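PDB 3B7F: glycosyl hydrolase, BNR repeat from Ralstonia eutropha, which is probably a hydrolase of the glycosyl hydrolase type, with BNR repeats and a seven-bladed beta-propeller fold, its substrate not established. Local coordinates for residues Y132-L140 with D175-V184; G231-Q239 with I246-G254. One frame throughout, in Å; residues are numbered along the deposited sequence.

Interaction 1 of 2, residues Y132-L140 with D175-V184; sequences YAGTSPQGL and DGPKMHSILV. With EDO (1,2-ethanediol), chain K.
Met-179, present as selenomethionine, pushes its side chain between Gly-134 and Gly-139, which flank the turn at Pro-137. Its CB lies 3.5 Å from Thr-135 O, while its backbone N donates a 3.0 Å bond to that same Thr-135 O. With CG anti to the backbone N (chi1 164°), Met-179 CG comes tightly against Gly-134 CA and reaches Gly-139 O, both at 3.4 Å; glycine suits position 134 because Met-179 O and Ile-182 CD1 occupy the room a side chain would need. The chain then bends twice, SE passing Gly-139 O at 4.2 Å, and CE ends against the Gly-139 backbone, 3.9 Å from Leu-140 CB. This flexible, unbranched selenoether can follow such a curved path. Ile-182 CD1 presses on Leu-140 CD1 at 3.4 Å, and Ile-182 CG2 meets Tyr-132 CB. Ser-136 OG donates to Pro-177 O over 2.8 Å, from above the carbonyl plane. The Gln-138 side chain crosses that of Pro-177 at about a right angle, its OE1 reaching CB and CG of the ring, and its NE2 bonds Ser-198 O. Such face-to-face packing of successive sheets is how adjacent blades of a beta-propeller meet; here strand 178-184, first of its blade, lies on the preceding one.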
loop_
_atom_site.group_PDB
_atom_site.type_symbol
_atom_site.label_atom_id
_atom_site.label_comp_id
_atom_site.label_asym_id
_atom_site.label_seq_id
_atom_site.Cartn_x
_atom_site.Cartn_y
_atom_site.Cartn_z
ATOM N N TYR A 132 -9.660 -0.605 9.419
ATOM C CA TYR A 132 -10.406 -0.429 8.174
ATOM C C TYR A 132 -9.920 -1.470 7.182
ATOM O O TYR A 132 -8.783 -1.883 7.236
ATOM C CB TYR A 132 -10.231 0.961 7.572
ATOM C CG TYR A 132 -10.877 2.036 8.394
ATOM C CD1 TYR A 132 -12.211 2.389 8.196
ATOM C CD2 TYR A 132 -10.165 2.677 9.391
ATOM C CE1 TYR A 132 -12.803 3.349 8.962
ATOM C CE2 TYR A 132 -10.742 3.631 10.155
ATOM C CZ TYR A 132 -12.059 3.975 9.949
ATOM O OH TYR A 132 -12.602 4.962 10.742
ATOM N N ALA A 133 -10.820 -1.904 6.312
ATOM C CA ALA A 133 -10.535 -2.829 5.242
ATOM C C ALA A 133 -11.060 -2.244 3.921
ATOM O O ALA A 133 -12.158 -1.675 3.877
ATOM C CB ALA A 133 -11.173 -4.170 5.499
ATOM N N GLY A 134 -10.248 -2.386 2.870
ATOM C CA GLY A 134 -10.601 -1.999 1.508
ATOM C C GLY A 134 -10.728 -3.268 0.673
ATOM O O GLY A 134 -9.860 -4.131 0.747
ATOM N N THR A 135 -11.795 -3.357 -0.125
ATOM C CA THR A 135 -12.110 -4.528 -0.943
ATOM C C THR A 135 -12.061 -4.313 -2.460
ATOM O O THR A 135 -11.938 -3.191 -2.935
ATOM C CB THR A 135 -13.570 -5.060 -0.626
ATOM O OG1 THR A 135 -14.538 -4.036 -0.919
ATOM C CG2 THR A 135 -13.715 -5.523 0.844
ATOM N N SER A 136 -12.159 -5.434 -3.186
ATOM C CA SER A 136 -12.384 -5.486 -4.619
ATOM C C SER A 136 -13.743 -6.218 -4.787
ATOM O O SER A 136 -13.876 -7.325 -4.288
ATOM C CB SER A 136 -11.311 -6.265 -5.357
ATOM O OG SER A 136 -11.636 -6.381 -6.741
ATOM N N PRO A 137 -14.764 -5.586 -5.412
ATOM C CA PRO A 137 -14.824 -4.220 -5.953
ATOM C C PRO A 137 -14.795 -3.186 -4.817
ATOM O O PRO A 137 -14.844 -3.563 -3.649
ATOM C CB PRO A 137 -16.122 -4.210 -6.751
ATOM C CG PRO A 137 -16.988 -5.206 -6.078
ATOM C CD PRO A 137 -16.044 -6.292 -5.617
ATOM N N GLN A 138 -14.725 -1.904 -5.161
ATOM C CA GLN A 138 -14.483 -0.851 -4.163
ATOM C C GLN A 138 -15.501 -0.874 -3.040
ATOM O O GLN A 138 -16.692 -0.844 -3.274
ATOM C CB GLN A 138 -14.405 0.568 -4.793
ATOM C CG GLN A 138 -13.328 0.846 -5.905
ATOM C CD GLN A 138 -13.806 0.547 -7.308
ATOM O OE1 GLN A 138 -14.491 -0.461 -7.531
ATOM N NE2 GLN A 138 -13.430 1.409 -8.280
ATOM N N GLY A 139 -15.016 -0.969 -1.808
ATOM C CA GLY A 139 -15.875 -0.991 -0.628
ATOM C C GLY A 139 -14.986 -0.754 0.560
ATOM O O GLY A 139 -13.822 -1.174 0.530
ATOM N N LEU A 140 -15.514 -0.024 1.552
ATOM C CA LEU A 140 -14.825 0.321 2.795
ATOM C C LEU A 140 -15.597 -0.330 3.942
ATOM O O LEU A 140 -16.818 -0.179 4.038
ATOM C CB LEU A 140 -14.774 1.839 2.992
ATOM C CG LEU A 140 -13.964 2.390 4.168
ATOM C CD1 LEU A 140 -12.457 2.149 3.988
ATOM C CD2 LEU A 140 -14.265 3.863 4.372
ATOM N N ASP A 175 -7.268 -7.822 -12.208
ATOM C CA ASP A 175 -7.806 -8.575 -11.045
ATOM C C ASP A 175 -9.189 -8.041 -10.607
ATOM O O ASP A 175 -9.924 -8.743 -9.892
ATOM C CB ASP A 175 -6.857 -8.530 -9.830
ATOM C CG ASP A 175 -5.630 -9.465 -9.967
ATOM O OD1 ASP A 175 -5.485 -10.185 -10.991
ATOM O OD2 ASP A 175 -4.810 -9.484 -9.009
ATOM N N GLY A 176 -9.501 -6.800 -11.009
ATOM C CA GLY A 176 -10.756 -6.113 -10.707
ATOM C C GLY A 176 -10.421 -4.781 -10.063
ATOM O O GLY A 176 -9.302 -4.588 -9.619
ATOM N N PRO A 177 -11.391 -3.862 -9.989
ATOM C CA PRO A 177 -11.150 -2.563 -9.391
ATOM C C PRO A 177 -11.111 -2.709 -7.866
ATOM O O PRO A 177 -11.715 -3.618 -7.319
ATOM C CB PRO A 177 -12.347 -1.751 -9.859
ATOM C CG PRO A 177 -13.437 -2.724 -9.909
ATOM C CD PRO A 177 -12.799 -3.996 -10.408
ATOM N N LYS A 178 -10.419 -1.822 -7.185
ATOM C CA LYS A 178 -10.202 -2.001 -5.749
ATOM C C LYS A 178 -10.049 -0.709 -4.982
ATOM O O LYS A 178 -9.710 0.332 -5.545
ATOM C CB LYS A 178 -8.925 -2.825 -5.545
ATOM C CG LYS A 178 -7.674 -2.086 -6.021
ATOM C CD LYS A 178 -6.511 -2.991 -6.291
ATOM C CE LYS A 178 -6.632 -3.791 -7.543
ATOM N NZ LYS A 178 -5.267 -4.134 -8.029
HETATM N N MSE A 179 -10.255 -0.844 -3.678
HETATM C CA MSE A 179 -10.139 0.206 -2.707
HETATM C C MSE A 179 -8.786 -0.022 -2.043
HETATM O O MSE A 179 -8.466 -1.143 -1.630
HETATM C CB MSE A 179 -11.284 0.050 -1.710
HETATM C CG MSE A 179 -11.205 0.782 -0.380
HETATM SE SE MSE A 179 -11.979 2.487 -0.260
HETATM C CE MSE A 179 -13.816 2.143 -0.746
ATOM N N HIS A 180 -7.996 1.029 -1.909
ATOM C CA HIS A 180 -6.684 0.898 -1.314
ATOM C C HIS A 180 -6.334 2.184 -0.592
ATOM O O HIS A 180 -7.186 3.055 -0.451
ATOM C CB HIS A 180 -5.675 0.535 -2.422
ATOM C CG HIS A 180 -5.596 1.532 -3.535
ATOM N ND1 HIS A 180 -4.926 2.732 -3.415
ATOM C CD2 HIS A 180 -6.060 1.486 -4.805
ATOM C CE1 HIS A 180 -5.019 3.400 -4.553
ATOM N NE2 HIS A 180 -5.689 2.661 -5.421
ATOM N N SER A 181 -5.094 2.274 -0.114
ATOM C CA SER A 181 -4.555 3.464 0.502
ATOM C C SER A 181 -5.489 4.137 1.514
ATOM O O SER A 181 -5.741 5.339 1.432
ATOM C CB SER A 181 -4.163 4.443 -0.610
ATOM O OG SER A 181 -3.277 3.832 -1.512
ATOM N N ILE A 182 -5.993 3.330 2.452
ATOM C CA ILE A 182 -6.855 3.795 3.517
ATOM C C ILE A 182 -5.910 4.359 4.587
ATOM O O ILE A 182 -5.065 3.656 5.168
ATOM C CB ILE A 182 -7.788 2.701 4.065
ATOM C CG1 ILE A 182 -8.700 2.170 2.959
ATOM C CG2 ILE A 182 -8.661 3.257 5.213
ATOM C CD1 ILE A 182 -9.416 0.859 3.328
ATOM N N LEU A 183 -6.065 5.649 4.825
ATOM C CA LEU A 183 -5.216 6.415 5.701
ATOM C C LEU A 183 -6.047 7.042 6.819
ATOM O O LEU A 183 -7.023 7.708 6.526
ATOM C CB LEU A 183 -4.578 7.516 4.856
ATOM C CG LEU A 183 -3.396 7.291 3.896
ATOM C CD1 LEU A 183 -3.265 5.896 3.344
ATOM C CD2 LEU A 183 -3.392 8.401 2.807
ATOM N N VAL A 184 -5.656 6.817 8.076
ATOM C CA VAL A 184 -6.287 7.415 9.258
ATOM C C VAL A 184 -5.314 8.467 9.799
ATOM O O VAL A 184 -4.200 8.133 10.183
ATOM C CB VAL A 184 -6.558 6.355 10.342
ATOM C CG1 VAL A 184 -7.197 7.015 11.632
ATOM C CG2 VAL A 184 -7.408 5.213 9.760
HETATM C C1 EDO K . -1.022 5.194 7.731
HETATM O O1 EDO K . -1.116 6.379 6.899
HETATM C C2 EDO K . -2.396 4.539 7.948
HETATM O O2 EDO K . -3.322 5.419 8.622
#

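Interaction 2 of 2, residues G231-Q239 with I246-G254; sequences GHDPHCVVQ and ILYQQNHCG. With EDO (1,2-ethanediol), chain R.
His-235 and His-252 meet rim to rim, their rings nearly perpendicular at 82°, with His-235 NE2 and His-252 ND1 joined by a 3.2 Å hydrogen bond. His-252 turns its ring to the Asp-233 side with CG opposite the backbone N (chi1 -157°). His-252 N also stands 3.6 Å above the plane of the His-235 imidazole, over the ring centre. Asp-233 OD2 takes a weak bond from His-235 NE2, at the edge of that ring, and the carboxylate plane is turned 25° from that of the His-252 ring. Ser-197 OG and Trp-304 NE1 hold the two carboxylate oxygens, and His-235 ND1 bonds Gly-280 O, so the carboxylate and the His-235 ring are each held by several bonds. The backbones that carry them form the first two strands of a propeller blade, an antiparallel hairpin interrupted by a classic beta bulge: Gln-250 O receives both His-235 N (2.8 Å) and Cys-236 N (3.1 Å). On the sheet face that carries Pro-234 and Val-237, Asn-251 ND2 donates to Gln-249 OE1 at 2.9 Å, a bond lying in the Asn-251 amide plane. Asparagine suits the turn because OD1 accepts from Cys-253 N, an Asx turn, and from a water that also bridges to Asp-233 N. On the opposite face the side chains of Val-238 and Tyr-248 cross obliquely, CG2 of the valine touching Tyr-248 CB at 3.9 Å.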
loop_
_atom_site.group_PDB
_atom_site.type_symbol
_atom_site.label_atom_id
_atom_site.label_comp_id
_atom_site.label_asym_id
_atom_site.label_seq_id
_atom_site.Cartn_x
_atom_site.Cartn_y
_atom_site.Cartn_z
ATOM N N GLY A 231 -12.430 9.882 -11.118
ATOM C CA GLY A 231 -12.240 8.881 -12.161
ATOM C C GLY A 231 -10.781 8.447 -12.277
ATOM O O GLY A 231 -10.460 7.492 -13.000
ATOM N N HIS A 232 -9.920 9.120 -11.520
ATOM C CA HIS A 232 -8.447 8.949 -11.522
ATOM C C HIS A 232 -7.992 7.578 -11.036
ATOM O O HIS A 232 -8.757 6.854 -10.399
ATOM C CB HIS A 232 -7.820 10.026 -10.630
ATOM C CG HIS A 232 -8.172 11.430 -11.037
ATOM N ND1 HIS A 232 -9.410 11.985 -10.792
ATOM C CD2 HIS A 232 -7.463 12.374 -11.703
ATOM C CE1 HIS A 232 -9.449 13.206 -11.284
ATOM N NE2 HIS A 232 -8.281 13.467 -11.848
ATOM N N ASP A 233 -6.738 7.225 -11.332
ATOM C CA ASP A 233 -6.185 5.919 -10.945
ATOM C C ASP A 233 -4.917 6.032 -10.072
ATOM O O ASP A 233 -3.796 5.771 -10.536
ATOM C CB ASP A 233 -5.937 5.044 -12.194
ATOM C CG ASP A 233 -5.543 3.604 -11.853
ATOM O OD1 ASP A 233 -5.813 3.140 -10.724
ATOM O OD2 ASP A 233 -4.949 2.922 -12.729
ATOM N N PRO A 234 -5.094 6.451 -8.792
ATOM C CA PRO A 234 -3.983 6.396 -7.870
ATOM C C PRO A 234 -3.670 4.948 -7.613
ATOM O O PRO A 234 -4.602 4.130 -7.588
ATOM C CB PRO A 234 -4.539 7.013 -6.589
ATOM C CG PRO A 234 -5.994 6.796 -6.659
ATOM C CD PRO A 234 -6.287 7.006 -8.134
ATOM N N HIS A 235 -2.378 4.644 -7.476
ATOM C CA HIS A 235 -1.912 3.299 -7.160
ATOM C C HIS A 235 -1.587 3.119 -5.673
ATOM O O HIS A 235 -1.937 2.122 -5.077
ATOM C CB HIS A 235 -0.697 2.906 -8.009
ATOM C CG HIS A 235 -1.006 2.741 -9.467
ATOM N ND1 HIS A 235 -0.028 2.717 -10.435
ATOM C CD2 HIS A 235 -2.188 2.632 -10.124
ATOM C CE1 HIS A 235 -0.589 2.573 -11.623
ATOM N NE2 HIS A 235 -1.896 2.511 -11.462
ATOM N N CYS A 236 -0.891 4.083 -5.094
ATOM C CA CYS A 236 -0.493 4.006 -3.718
ATOM C C CYS A 236 -0.419 5.413 -3.189
ATOM O O CYS A 236 0.208 6.241 -3.822
ATOM C CB CYS A 236 0.864 3.322 -3.636
ATOM S SG CYS A 236 1.348 2.890 -1.947
ATOM N N VAL A 237 -1.117 5.688 -2.087
ATOM C CA VAL A 237 -1.127 6.996 -1.438
ATOM C C VAL A 237 -0.593 6.801 -0.002
ATOM O O VAL A 237 -0.907 5.793 0.636
ATOM C CB VAL A 237 -2.554 7.681 -1.431
ATOM C CG1 VAL A 237 -2.431 9.192 -1.199
ATOM C CG2 VAL A 237 -3.325 7.452 -2.720
ATOM N N VAL A 238 0.207 7.759 0.490
ATOM C CA VAL A 238 0.753 7.758 1.859
ATOM C C VAL A 238 0.600 9.169 2.489
ATOM O O VAL A 238 0.615 10.174 1.795
ATOM C CB VAL A 238 2.253 7.274 1.912
ATOM C CG1 VAL A 238 2.394 5.795 1.465
ATOM C CG2 VAL A 238 3.144 8.122 1.046
ATOM N N GLN A 239 0.370 9.214 3.793
ATOM C CA GLN A 239 0.292 10.443 4.561
ATOM C C GLN A 239 1.491 10.363 5.471
ATOM O O GLN A 239 1.664 9.349 6.153
ATOM C CB GLN A 239 -1.000 10.486 5.373
ATOM C CG GLN A 239 -1.145 11.727 6.283
ATOM C CD GLN A 239 -2.477 11.782 6.992
ATOM O OE1 GLN A 239 -3.077 10.743 7.278
ATOM N NE2 GLN A 239 -2.933 12.997 7.308
ATOM N N ILE A 246 1.337 16.549 4.636
ATOM C CA ILE A 246 1.989 16.105 3.398
ATOM C C ILE A 246 1.576 14.685 2.999
ATOM O O ILE A 246 1.718 13.737 3.782
ATOM C CB ILE A 246 3.540 16.191 3.507
ATOM C CG1 ILE A 246 3.984 17.505 4.175
ATOM C CG2 ILE A 246 4.197 15.996 2.122
ATOM C CD1 ILE A 246 3.381 18.810 3.587
ATOM N N LEU A 247 1.039 14.568 1.784
ATOM C CA LEU A 247 0.646 13.305 1.165
ATOM C C LEU A 247 1.464 13.114 -0.112
ATOM O O LEU A 247 1.793 14.083 -0.799
ATOM C CB LEU A 247 -0.850 13.259 0.811
ATOM C CG LEU A 247 -1.868 12.974 1.927
ATOM C CD1 LEU A 247 -1.714 13.913 3.079
ATOM C CD2 LEU A 247 -3.281 13.061 1.367
ATOM N N TYR A 248 1.840 11.872 -0.385
ATOM C CA TYR A 248 2.522 11.519 -1.630
ATOM C C TYR A 248 1.724 10.423 -2.295
ATOM O O TYR A 248 1.047 9.646 -1.621
ATOM C CB TYR A 248 3.954 11.064 -1.409
ATOM C CG TYR A 248 4.938 12.153 -0.979
ATOM C CD1 TYR A 248 5.138 12.441 0.365
ATOM C CD2 TYR A 248 5.723 12.833 -1.918
ATOM C CE1 TYR A 248 6.066 13.396 0.766
ATOM C CE2 TYR A 248 6.669 13.774 -1.523
ATOM C CZ TYR A 248 6.826 14.058 -0.173
ATOM O OH TYR A 248 7.739 14.999 0.260
ATOM N N GLN A 249 1.714 10.405 -3.627
ATOM C CA GLN A 249 1.104 9.271 -4.311
ATOM C C GLN A 249 1.845 8.868 -5.572
ATOM O O GLN A 249 2.445 9.706 -6.247
ATOM C CB GLN A 249 -0.395 9.494 -4.635
ATOM C CG GLN A 249 -0.712 10.606 -5.635
ATOM C CD GLN A 249 -2.051 10.435 -6.301
ATOM O OE1 GLN A 249 -2.283 9.429 -6.950
ATOM N NE2 GLN A 249 -2.931 11.437 -6.181
ATOM N N GLN A 250 1.818 7.562 -5.847
ATOM C CA GLN A 250 2.237 6.997 -7.122
ATOM C C GLN A 250 0.898 6.755 -7.811
ATOM O O GLN A 250 0.056 6.038 -7.299
ATOM C CB GLN A 250 2.998 5.679 -6.975
ATOM C CG GLN A 250 3.322 5.028 -8.295
ATOM C CD GLN A 250 4.269 5.821 -9.212
ATOM O OE1 GLN A 250 5.490 5.688 -9.104
ATOM N NE2 GLN A 250 3.706 6.564 -10.180
ATOM N N ASN A 251 0.704 7.398 -8.956
ATOM C CA ASN A 251 -0.513 7.324 -9.737
ATOM C C ASN A 251 -0.159 6.673 -11.070
ATOM O O ASN A 251 1.020 6.628 -11.481
ATOM C CB ASN A 251 -1.041 8.766 -9.919
ATOM C CG ASN A 251 -2.479 8.865 -10.454
ATOM O OD1 ASN A 251 -2.694 8.800 -11.659
ATOM N ND2 ASN A 251 -3.443 9.164 -9.565
ATOM N N HIS A 252 -1.187 6.184 -11.752
ATOM C CA HIS A 252 -1.025 5.704 -13.141
ATOM C C HIS A 252 -0.470 6.828 -14.056
ATOM O O HIS A 252 0.156 6.546 -15.075
ATOM C CB HIS A 252 -2.364 5.206 -13.694
ATOM C CG HIS A 252 -2.224 4.232 -14.807
ATOM N ND1 HIS A 252 -2.343 2.874 -14.610
ATOM C CD2 HIS A 252 -1.943 4.404 -16.119
ATOM C CE1 HIS A 252 -2.161 2.254 -15.759
ATOM N NE2 HIS A 252 -1.909 3.156 -16.688
ATOM N N CYS A 253 -0.731 8.088 -13.663
ATOM C CA CYS A 253 -0.306 9.295 -14.370
ATOM C C CYS A 253 0.662 10.159 -13.570
ATOM O O CYS A 253 0.579 11.375 -13.603
ATOM C CB CYS A 253 -1.537 10.106 -14.812
ATOM S SG CYS A 253 -2.677 9.091 -15.804
ATOM N N GLY A 254 1.569 9.519 -12.841
ATOM C CA GLY A 254 2.671 10.208 -12.224
ATOM C C GLY A 254 2.843 10.108 -10.735
ATOM O O GLY A 254 2.020 9.499 -10.046
HETATM C C1 EDO R . -7.171 17.052 -12.237
HETATM O O1 EDO R . -7.883 16.023 -12.963
HETATM C C2 EDO R . -8.045 18.242 -11.882
HETATM O O2 EDO R . -7.209 19.390 -11.689
HETATM O O HOH W 1 -5.167 9.263 -12.536
#

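How the interactions relate
After the strands of the earlier blades, the chain passes through 132-140, runs out to strand 151-152 and two short helices, and returns as 175-184; interaction 1 thus closes a loop of 34 residues between two successive blades. Strand 178-184 then opens its own four-stranded sheet, finished by 212-213, before the chain reaches interaction 2, a local hairpin in the next blade spanning only six intervening residues. The two contacts follow in series, neither enclosing nor crossing the other. They nevertheless touch, because the opening strands of neighbouring blades lie next to one another: Ser-181 OG probably accepts a hydrogen bond from Val-237 N at 2.9 Å. Three consecutive blades are thereby linked.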